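PDB 3WPU: beta-fructofuranosidase from Arthrobacter, which belongs to the levansucrase/invertase family of the beta-fructosidase clan, proteins built on a five-bladed beta-propeller fold. Local coordinates for residues A44-S50 with P396-F401; N243-F248 with D335-Q341; Q304-L310 with P326-C332. All blocks are in the same frame, centred on the assembly; numbering follows the deposited sequence.

Contact 1: A44-S50 with P396-F401; sequences APSRENS and PTNLNF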
loop_
_atom_site.group_PDB
_atom_site.type_symbol
_atom_site.label_atom_id
_atom_site.label_comp_id
_atom_site.label_asym_id
_atom_site.label_seq_id
_atom_site.Cartn_x
_atom_site.Cartn_y
_atom_site.Cartn_z
ATOM N N ALA A 44 -29.824 -5.579 -5.364
ATOM C CA ALA A 44 -29.481 -4.962 -4.084
ATOM C C ALA A 44 -30.093 -3.566 -4.011
ATOM O O ALA A 44 -29.831 -2.713 -4.865
ATOM C CB ALA A 44 -27.972 -4.915 -3.873
ATOM N N PRO A 45 -30.934 -3.326 -2.996
ATOM C CA PRO A 45 -31.604 -2.024 -2.993
ATOM C C PRO A 45 -30.728 -0.851 -2.523
ATOM O O PRO A 45 -29.584 -1.045 -2.069
ATOM C CB PRO A 45 -32.771 -2.233 -2.030
ATOM C CG PRO A 45 -32.421 -3.377 -1.180
ATOM C CD PRO A 45 -31.348 -4.188 -1.878
ATOM N N SER A 46 -31.286 0.354 -2.646
ATOM C CA SER A 46 -30.653 1.594 -2.231
ATOM C C SER A 46 -29.837 1.452 -0.947
ATOM O O SER A 46 -30.327 0.957 0.068
ATOM C CB SER A 46 -31.731 2.682 -2.016
ATOM O OG SER A 46 -31.123 3.922 -1.709
ATOM N N ARG A 47 -28.575 1.880 -1.026
ATOM C CA ARG A 47 -27.626 1.914 0.101
ATOM C C ARG A 47 -27.156 0.568 0.676
ATOM O O ARG A 47 -26.418 0.555 1.658
ATOM C CB ARG A 47 -28.169 2.792 1.231
ATOM C CG ARG A 47 -28.564 4.173 0.763
ATOM C CD ARG A 47 -28.812 5.115 1.919
ATOM N NE ARG A 47 -29.050 6.453 1.411
ATOM C CZ ARG A 47 -29.668 7.416 2.092
ATOM N NH1 ARG A 47 -30.099 7.195 3.330
ATOM N NH2 ARG A 47 -29.850 8.602 1.530
ATOM N N GLU A 48 -27.564 -0.554 0.085
ATOM C CA GLU A 48 -27.096 -1.859 0.517
ATOM C C GLU A 48 -25.949 -2.292 -0.378
ATOM O O GLU A 48 -25.864 -1.851 -1.512
ATOM C CB GLU A 48 -28.222 -2.874 0.472
ATOM C CG GLU A 48 -29.366 -2.450 1.395
ATOM C CD GLU A 48 -30.361 -3.548 1.692
ATOM O OE1 GLU A 48 -31.412 -3.214 2.306
ATOM O OE2 GLU A 48 -30.119 -4.721 1.319
ATOM N N ASN A 49 -25.056 -3.102 0.168
ATOM C CA ASN A 49 -23.954 -3.700 -0.599
ATOM C C ASN A 49 -24.475 -4.661 -1.664
ATOM O O ASN A 49 -25.344 -5.488 -1.380
ATOM C CB ASN A 49 -23.069 -4.448 0.386
ATOM C CG ASN A 49 -21.822 -5.009 -0.246
ATOM O OD1 ASN A 49 -21.301 -4.482 -1.221
ATOM N ND2 ASN A 49 -21.326 -6.072 0.344
ATOM N N SER A 50 -23.940 -4.551 -2.885
ATOM C CA SER A 50 -24.271 -5.473 -3.972
ATOM C C SER A 50 -23.182 -6.509 -4.240
ATOM O O SER A 50 -23.394 -7.394 -5.069
ATOM C CB SER A 50 -24.564 -4.721 -5.273
ATOM O OG SER A 50 -23.400 -4.165 -5.880
ATOM N N PRO A 396 -17.865 -1.718 1.027
ATOM C CA PRO A 396 -19.242 -2.067 0.715
ATOM C C PRO A 396 -19.757 -1.054 -0.298
ATOM O O PRO A 396 -19.551 0.149 -0.112
ATOM C CB PRO A 396 -19.971 -1.933 2.055
ATOM C CG PRO A 396 -18.994 -1.435 3.046
ATOM C CD PRO A 396 -17.619 -1.535 2.468
ATOM N N THR A 397 -20.420 -1.565 -1.340
ATOM C CA THR A 397 -20.644 -0.849 -2.582
ATOM C C THR A 397 -21.865 -1.418 -3.283
ATOM O O THR A 397 -21.973 -2.628 -3.463
ATOM C CB THR A 397 -19.427 -1.051 -3.545
ATOM O OG1 THR A 397 -18.256 -0.469 -2.976
ATOM C CG2 THR A 397 -19.685 -0.410 -4.918
ATOM N N ASN A 398 -22.801 -0.536 -3.656
ATOM C CA ASN A 398 -23.869 -0.922 -4.553
ATOM C C ASN A 398 -23.562 -0.475 -5.960
ATOM O O ASN A 398 -23.691 0.709 -6.277
ATOM C CB ASN A 398 -25.224 -0.337 -4.103
ATOM C CG ASN A 398 -26.399 -1.065 -4.763
ATOM O OD1 ASN A 398 -26.305 -1.472 -5.919
ATOM N ND2 ASN A 398 -27.505 -1.242 -4.026
ATOM N N LEU A 399 -23.154 -1.416 -6.820
ATOM C CA LEU A 399 -22.780 -1.057 -8.198
ATOM C C LEU A 399 -23.969 -0.632 -9.043
ATOM O O LEU A 399 -23.774 -0.062 -10.114
ATOM C CB LEU A 399 -22.006 -2.182 -8.897
ATOM C CG LEU A 399 -20.583 -2.447 -8.402
ATOM C CD1 LEU A 399 -19.994 -3.553 -9.268
ATOM C CD2 LEU A 399 -19.687 -1.219 -8.413
ATOM N N ASN A 400 -25.190 -0.869 -8.539
ATOM C CA ASN A 400 -26.403 -0.438 -9.218
ATOM C C ASN A 400 -26.685 1.054 -9.066
ATOM O O ASN A 400 -27.597 1.567 -9.707
ATOM C CB ASN A 400 -27.617 -1.241 -8.737
ATOM C CG ASN A 400 -27.383 -2.732 -8.839
ATOM O OD1 ASN A 400 -27.304 -3.438 -7.827
ATOM N ND2 ASN A 400 -27.223 -3.201 -10.046
ATOM N N PHE A 401 -25.897 1.746 -8.251
ATOM C CA PHE A 401 -26.029 3.186 -8.059
ATOM C C PHE A 401 -24.693 3.885 -8.259
ATOM O O PHE A 401 -23.611 3.259 -8.173
ATOM C CB PHE A 401 -26.618 3.477 -6.674
ATOM C CG PHE A 401 -27.994 2.907 -6.492
ATOM C CD1 PHE A 401 -29.098 3.582 -6.993
ATOM C CD2 PHE A 401 -28.186 1.694 -5.868
ATOM C CE1 PHE A 401 -30.365 3.052 -6.863
ATOM C CE2 PHE A 401 -29.449 1.159 -5.725
ATOM C CZ PHE A 401 -30.546 1.838 -6.222
#
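The amide of N398 lies with its edge toward the turn of 44-50, and A44 O sits only 3° out of the amide plane, 2.9 Å from N398 ND2. That bond is straight at the donor, yet ND2 stands well above the plane of the A44 carbonyl. P45 O, also close to ND2, receives a weak, bent bond. The F401 ring has A44 O at its edge, near its plane, and its CE2 lies 3.7 Å from S46 N in an oblique approach. With CG anti to the backbone N (chi1 -162°), the N398 side chain reaches the carbonyls of A44 and P45, at the start of the type II turn P45-E48, while its OD1 accepts from N400 N at 2.9 Å.

Further along, the loops trade backbone and side-chain bonds. N49 OD1 takes T397 N at 3.0 Å, and S50 N returns a nearly linear bond to T397 O at 2.8 Å. S50 OG then accepts from L399 N at 2.9 Å, while also bonding to S40 OG. Both backbone groups of T397 are thereby tied to 49-50. Outside the two loops, S46 OG bonds N412, and R47 makes a cation-pi contact with F411 and a hydrogen bond from NE to F411 O.

N398 thus forms an Asx turn and heads the type I turn N398-F401, and its side-chain ND2 joins these to the type II turn, tying two irregular loops together near the protein surface.

Contact 2: N243-F248 with D335-Q341; sequences NFRDPF and DQTERPQ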
loop_
_atom_site.group_PDB
_atom_site.type_symbol
_atom_site.label_atom_id
_atom_site.label_comp_id
_atom_site.label_asym_id
_atom_site.label_seq_id
_atom_site.Cartn_x
_atom_site.Cartn_y
_atom_site.Cartn_z
ATOM N N ASN A 243 1.086 9.147 -13.332
ATOM C CA ASN A 243 1.291 8.551 -12.023
ATOM C C ASN A 243 2.647 7.885 -11.941
ATOM O O ASN A 243 3.047 7.197 -12.868
ATOM C CB ASN A 243 0.203 7.506 -11.780
ATOM C CG ASN A 243 -1.189 8.096 -11.890
ATOM O OD1 ASN A 243 -1.985 7.742 -12.770
ATOM N ND2 ASN A 243 -1.484 8.982 -10.995
ATOM N N PHE A 244 3.327 8.075 -10.819
ATOM C CA PHE A 244 4.672 7.479 -10.606
ATOM C C PHE A 244 4.979 7.634 -9.136
ATOM O O PHE A 244 5.273 8.731 -8.674
ATOM C CB PHE A 244 5.748 8.144 -11.475
ATOM C CG PHE A 244 7.073 7.430 -11.420
ATOM C CD1 PHE A 244 7.334 6.356 -12.250
ATOM C CD2 PHE A 244 8.052 7.851 -10.536
ATOM C CE1 PHE A 244 8.546 5.680 -12.150
ATOM C CE2 PHE A 244 9.266 7.202 -10.460
ATOM C CZ PHE A 244 9.507 6.116 -11.273
ATOM N N ARG A 245 4.781 6.575 -8.374
ATOM C CA ARG A 245 4.892 6.660 -6.917
ATOM C C ARG A 245 4.812 5.318 -6.226
ATOM O O ARG A 245 4.571 4.291 -6.875
ATOM C CB ARG A 245 3.762 7.586 -6.366
ATOM C CG ARG A 245 2.348 7.164 -6.702
ATOM C CD ARG A 245 1.366 8.145 -6.050
ATOM N NE ARG A 245 -0.009 7.890 -6.432
ATOM C CZ ARG A 245 -0.605 8.307 -7.541
ATOM N NH1 ARG A 245 0.023 9.071 -8.426
ATOM N NH2 ARG A 245 -1.880 8.006 -7.744
ATOM N N ASP A 246 5.040 5.355 -4.913
ATOM C CA ASP A 246 4.733 4.290 -3.950
ATOM C C ASP A 246 5.705 3.079 -4.034
ATOM O O ASP A 246 5.246 1.968 -4.302
ATOM C CB ASP A 246 3.318 3.747 -4.125
ATOM C CG ASP A 246 2.221 4.820 -4.012
ATOM O OD1 ASP A 246 2.505 5.923 -3.518
ATOM O OD2 ASP A 246 1.079 4.556 -4.528
ATOM N N PRO A 247 6.992 3.292 -3.729
ATOM C CA PRO A 247 7.974 2.183 -3.782
ATOM C C PRO A 247 7.812 1.188 -2.615
ATOM O O PRO A 247 7.760 1.587 -1.440
ATOM C CB PRO A 247 9.313 2.909 -3.648
ATOM C CG PRO A 247 8.987 4.124 -2.858
ATOM C CD PRO A 247 7.675 4.568 -3.426
ATOM N N PHE A 248 7.780 -0.104 -2.952
ATOM C CA PHE A 248 7.777 -1.207 -1.994
ATOM C C PHE A 248 8.920 -2.160 -2.382
ATOM O O PHE A 248 8.887 -2.688 -3.483
ATOM C CB PHE A 248 6.428 -1.952 -2.075
ATOM C CG PHE A 248 6.376 -3.236 -1.267
ATOM C CD1 PHE A 248 5.980 -3.218 0.054
ATOM C CD2 PHE A 248 6.759 -4.459 -1.825
ATOM C CE1 PHE A 248 5.935 -4.375 0.824
ATOM C CE2 PHE A 248 6.695 -5.624 -1.068
ATOM C CZ PHE A 248 6.315 -5.590 0.253
ATOM N N ASP A 335 -6.894 3.901 -14.552
ATOM C CA ASP A 335 -5.857 4.921 -14.487
ATOM C C ASP A 335 -4.813 4.613 -13.415
ATOM O O ASP A 335 -3.644 4.996 -13.548
ATOM C CB ASP A 335 -6.533 6.276 -14.139
ATOM C CG ASP A 335 -5.571 7.453 -14.152
ATOM O OD1 ASP A 335 -4.706 7.558 -15.068
ATOM O OD2 ASP A 335 -5.700 8.300 -13.229
ATOM N N GLN A 336 -5.253 3.952 -12.350
ATOM C CA GLN A 336 -4.492 3.915 -11.111
ATOM C C GLN A 336 -4.486 2.553 -10.423
ATOM O O GLN A 336 -5.443 2.146 -9.808
ATOM C CB GLN A 336 -5.038 5.005 -10.173
ATOM C CG GLN A 336 -4.686 6.402 -10.604
ATOM C CD GLN A 336 -4.939 7.398 -9.494
ATOM O OE1 GLN A 336 -4.383 8.470 -9.492
ATOM N NE2 GLN A 336 -5.741 7.006 -8.510
ATOM N N THR A 337 -3.380 1.814 -10.572
ATOM C CA THR A 337 -3.124 0.647 -9.770
ATOM C C THR A 337 -2.140 1.129 -8.693
ATOM O O THR A 337 -0.925 1.146 -8.891
ATOM C CB THR A 337 -2.486 -0.446 -10.658
ATOM O OG1 THR A 337 -1.529 0.176 -11.519
ATOM C CG2 THR A 337 -3.542 -1.095 -11.555
ATOM N N GLU A 338 -2.677 1.582 -7.564
ATOM C CA GLU A 338 -1.883 2.261 -6.557
ATOM C C GLU A 338 -1.261 1.316 -5.532
ATOM O O GLU A 338 -1.738 0.190 -5.348
ATOM C CB GLU A 338 -2.767 3.277 -5.819
ATOM C CG GLU A 338 -3.419 4.244 -6.763
ATOM C CD GLU A 338 -4.150 5.342 -6.030
ATOM O OE1 GLU A 338 -3.476 6.233 -5.475
ATOM O OE2 GLU A 338 -5.392 5.345 -6.104
ATOM N N ARG A 339 -0.242 1.807 -4.831
ATOM C CA ARG A 339 0.347 1.107 -3.718
ATOM C C ARG A 339 0.563 -0.402 -3.901
ATOM O O ARG A 339 0.119 -1.240 -3.102
ATOM C CB ARG A 339 -0.486 1.362 -2.471
ATOM C CG ARG A 339 0.371 1.166 -1.293
ATOM C CD ARG A 339 -0.305 1.449 0.011
ATOM N NE ARG A 339 0.710 1.193 1.009
ATOM C CZ ARG A 339 0.633 1.563 2.267
ATOM N NH1 ARG A 339 -0.471 2.188 2.735
ATOM N NH2 ARG A 339 1.639 1.265 3.054
ATOM N N PRO A 340 1.279 -0.753 -4.961
ATOM C CA PRO A 340 1.506 -2.171 -5.193
ATOM C C PRO A 340 2.440 -2.776 -4.137
ATOM O O PRO A 340 3.371 -2.127 -3.649
ATOM C CB PRO A 340 2.154 -2.190 -6.568
ATOM C CG PRO A 340 2.864 -0.882 -6.664
ATOM C CD PRO A 340 1.916 0.093 -5.978
ATOM N N GLN A 341 2.165 -4.023 -3.789
ATOM C CA GLN A 341 3.093 -4.823 -2.978
ATOM C C GLN A 341 3.054 -6.246 -3.467
ATOM O O GLN A 341 2.078 -6.689 -4.038
ATOM C CB GLN A 341 2.737 -4.796 -1.491
ATOM C CG GLN A 341 1.324 -5.289 -1.207
ATOM C CD GLN A 341 0.903 -5.192 0.240
ATOM O OE1 GLN A 341 -0.078 -4.475 0.552
ATOM N NE2 GLN A 341 1.589 -5.913 1.131
HETATM O O HOH W 1 -0.985 6.190 -4.441
HETATM O O HOH W 2 3.602 0.394 -2.662
#
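R245 turns CG between its backbone N and carbonyl carbon (chi1 58°) and then runs extended to NE, which carries its guanidinium across to Q336 and E338. D246 instead sets CG beside its own backbone N, directing the carboxylate at the backbone of R339. R245 NH2 meets E338 OE1 at 3.3 Å in a straight salt-bridge bond: the oxygen lies in the guanidinium plane, whereas the nitrogen comes from above the carboxylate plane, the two planes being almost perpendicular. Q336 OE1 takes a weaker, bent bond from the same NH2.

D246 OD2 receives R339 N at 3.1 Å on its anti side. A water accepts from R245 NE at 2.8 Å and lies within hydrogen-bonding distance of D246 OD2 and E338 OE1, linking the three charged groups. R245, D246 and E338 form a salt-bridge network, its R245-D246 leg long. A second water donates to D246 O and P340 O, bridging the backbones. Past it, Q341 CB sits over the centre of the F248 ring, 3.8 Å from the centroid and 3° off the normal, a CH-pi contact.

Beyond these segments, D246 OD1 is hydrogen-bonded to glycerol O3 and E338 OE2 to Y421 OH. The glycerol, probably from the crystallisation liquor, may mark a pocket. Strand 245-248 and the segment leading into strand 340-345 thus run side by side from different sheets in a largely buried contact, where R245-D246-P247, consistent with the RDP motif of this family of beta-propellers, faces E338-R339-P340.

Contact 3: Q304-L310 with P326-C332; sequences QIGNVGL and PILSANC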
loop_
_atom_site.group_PDB
_atom_site.type_symbol
_atom_site.label_atom_id
_atom_site.label_comp_id
_atom_site.label_asym_id
_atom_site.label_seq_id
_atom_site.Cartn_x
_atom_site.Cartn_y
_atom_site.Cartn_z
ATOM N N GLN A 304 -7.175 5.631 -19.464
ATOM C CA GLN A 304 -6.936 4.836 -18.246
ATOM C C GLN A 304 -5.933 3.735 -18.570
ATOM O O GLN A 304 -6.320 2.677 -19.088
ATOM C CB GLN A 304 -8.245 4.249 -17.737
ATOM C CG GLN A 304 -9.161 5.260 -17.062
ATOM C CD GLN A 304 -9.970 6.093 -18.043
ATOM O OE1 GLN A 304 -10.616 5.551 -18.944
ATOM N NE2 GLN A 304 -9.948 7.418 -17.865
ATOM N N ILE A 305 -4.661 4.006 -18.284
ATOM C CA ILE A 305 -3.559 3.099 -18.671
ATOM C C ILE A 305 -2.540 2.966 -17.531
ATOM O O ILE A 305 -1.314 3.186 -17.690
ATOM C CB ILE A 305 -2.896 3.537 -19.995
ATOM C CG1 ILE A 305 -2.427 5.006 -19.934
ATOM C CG2 ILE A 305 -3.845 3.343 -21.161
ATOM C CD1 ILE A 305 -1.580 5.454 -21.101
ATOM N N GLY A 306 -3.050 2.584 -16.368
ATOM C CA GLY A 306 -2.224 2.348 -15.216
ATOM C C GLY A 306 -1.354 1.124 -15.399
ATOM O O GLY A 306 -1.723 0.196 -16.121
ATOM N N ASN A 307 -0.221 1.138 -14.731
ATOM C CA ASN A 307 0.613 -0.053 -14.628
ATOM C C ASN A 307 1.299 -0.204 -13.277
ATOM O O ASN A 307 1.298 0.705 -12.429
ATOM C CB ASN A 307 1.586 -0.232 -15.826
ATOM C CG ASN A 307 2.763 0.747 -15.836
ATOM O OD1 ASN A 307 2.953 1.533 -14.919
ATOM N ND2 ASN A 307 3.575 0.676 -16.897
ATOM N N VAL A 308 1.914 -1.365 -13.092
ATOM C CA VAL A 308 2.726 -1.639 -11.935
ATOM C C VAL A 308 4.109 -1.943 -12.458
ATOM O O VAL A 308 4.298 -2.861 -13.256
ATOM C CB VAL A 308 2.216 -2.826 -11.070
ATOM C CG1 VAL A 308 3.203 -3.116 -9.967
ATOM C CG2 VAL A 308 0.845 -2.476 -10.485
ATOM N N GLY A 309 5.058 -1.148 -11.987
ATOM C CA GLY A 309 6.461 -1.277 -12.369
ATOM C C GLY A 309 7.289 -2.146 -11.461
ATOM O O GLY A 309 6.909 -2.472 -10.339
ATOM N N LEU A 310 8.441 -2.568 -11.996
ATOM C CA LEU A 310 9.435 -3.354 -11.272
ATOM C C LEU A 310 10.800 -2.681 -11.496
ATOM O O LEU A 310 11.076 -2.144 -12.591
ATOM C CB LEU A 310 9.488 -4.788 -11.811
ATOM C CG LEU A 310 10.335 -5.774 -10.999
ATOM C CD1 LEU A 310 9.786 -6.051 -9.608
ATOM C CD2 LEU A 310 10.512 -7.079 -11.777
ATOM N N PRO A 326 7.341 -3.267 -17.017
ATOM C CA PRO A 326 6.227 -3.396 -16.088
ATOM C C PRO A 326 5.742 -4.833 -15.892
ATOM O O PRO A 326 5.795 -5.667 -16.830
ATOM C CB PRO A 326 5.103 -2.552 -16.745
ATOM C CG PRO A 326 5.737 -1.768 -17.832
ATOM C CD PRO A 326 7.003 -2.493 -18.224
ATOM N N ILE A 327 5.319 -5.156 -14.688
ATOM C CA ILE A 327 4.779 -6.513 -14.419
ATOM C C ILE A 327 3.283 -6.662 -14.600
ATOM O O ILE A 327 2.797 -7.789 -14.802
ATOM C CB ILE A 327 5.211 -7.089 -13.043
ATOM C CG1 ILE A 327 4.836 -6.141 -11.889
ATOM C CG2 ILE A 327 6.710 -7.363 -13.022
ATOM C CD1 ILE A 327 5.013 -6.750 -10.511
ATOM N N LEU A 328 2.532 -5.564 -14.501
ATOM C CA LEU A 328 1.092 -5.590 -14.735
ATOM C C LEU A 328 0.675 -4.286 -15.413
ATOM O O LEU A 328 1.205 -3.207 -15.084
ATOM C CB LEU A 328 0.343 -5.747 -13.418
ATOM C CG LEU A 328 -1.183 -5.857 -13.521
ATOM C CD1 LEU A 328 -1.597 -7.253 -13.965
ATOM C CD2 LEU A 328 -1.886 -5.441 -12.232
ATOM N N SER A 329 -0.161 -4.401 -16.429
ATOM C CA SER A 329 -0.793 -3.232 -17.062
ATOM C C SER A 329 -2.280 -3.390 -16.996
ATOM O O SER A 329 -2.801 -4.508 -17.067
ATOM C CB SER A 329 -0.371 -3.055 -18.521
ATOM O OG SER A 329 -0.671 -4.204 -19.318
ATOM N N ALA A 330 -2.958 -2.245 -16.866
ATOM C CA ALA A 330 -4.395 -2.139 -16.831
ATOM C C ALA A 330 -4.911 -1.177 -17.925
ATOM O O ALA A 330 -5.792 -0.320 -17.683
ATOM C CB ALA A 330 -4.826 -1.668 -15.451
ATOM N N ASN A 331 -4.349 -1.317 -19.119
ATOM C CA ASN A 331 -4.694 -0.451 -20.250
ATOM C C ASN A 331 -6.150 -0.619 -20.628
ATOM O O ASN A 331 -6.649 -1.738 -20.776
ATOM C CB ASN A 331 -3.795 -0.700 -21.461
ATOM C CG ASN A 331 -2.336 -0.391 -21.176
ATOM O OD1 ASN A 331 -1.993 0.239 -20.189
ATOM N ND2 ASN A 331 -1.462 -0.889 -22.034
ATOM N N CYS A 332 -6.834 0.517 -20.691
ATOM C CA CYS A 332 -8.281 0.594 -20.851
ATOM C C CYS A 332 -9.083 -0.088 -19.725
ATOM O O CYS A 332 -10.217 -0.524 -19.936
ATOM C CB CYS A 332 -8.687 0.061 -22.240
ATOM S SG CYS A 332 -8.052 1.128 -23.561
#
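V308 and I327 meet obliquely, CG1 against CG1 at 3.9 Å, with the V308 branch anti to its backbone N (chi1 174°). L310 crosses I327 at about a right angle; I327 CG2 touches L310 CB at 4.0 Å, while its CG1 packs on V308. L328 shares the V308 face of the sheet, and the two CB atoms lie 4.2 Å apart. The other face carries N307, whose ND2 comes up to the CB-CG edge of P326, 3.4 Å from P326 CG. Near the disulfide end, N331 OD1 rests 3.4 Å from I305 CB and has its hydrogen bond from S267 OG.

The backbones run antiparallel, with A330 N donating to G306 O and V308 N to L328 O, each at 2.8 Å. I327 N reaches V308 O at 2.9 Å; L328 N adds a long, weak bond to that oxygen. I327 and L328 therefore both oppose V308, a classic beta bulge.

Two kinds of chemistry coexist in this hairpin. Two straight backbone bonds join its middle, while the bulge inserts an extra residue whose isoleucine side chain packs against V308, L310 and V262 of strand 260-266. C332, disulfide-bonded to C276, adds a covalent tether at the other end.

Overall arrangement
Contacts 2 and 3 are neighbours, their centres 10 Å apart, whereas the centre of contact 1 is about 28 and 29 Å from theirs and it touches neither. In sequence the pairs are concentric: 44-50 and 396-401 enclose contact 2, whose 243-248 and 335-341 in turn enclose the hairpin of contact 3. Strands 245-250, 305-313 and 321-331 share one sheet, with 260-266 lying between 245-250 and 305-313; strand 340-345 starts the next sheet. P340 CB packs on V308 CG1 at 3.7 Å, carrying the apolar side of contact 3 into contact 2. Local sheet pairing, an interior junction between sheets and a distant peripheral loop closure thus join progressively wider spans of the chain.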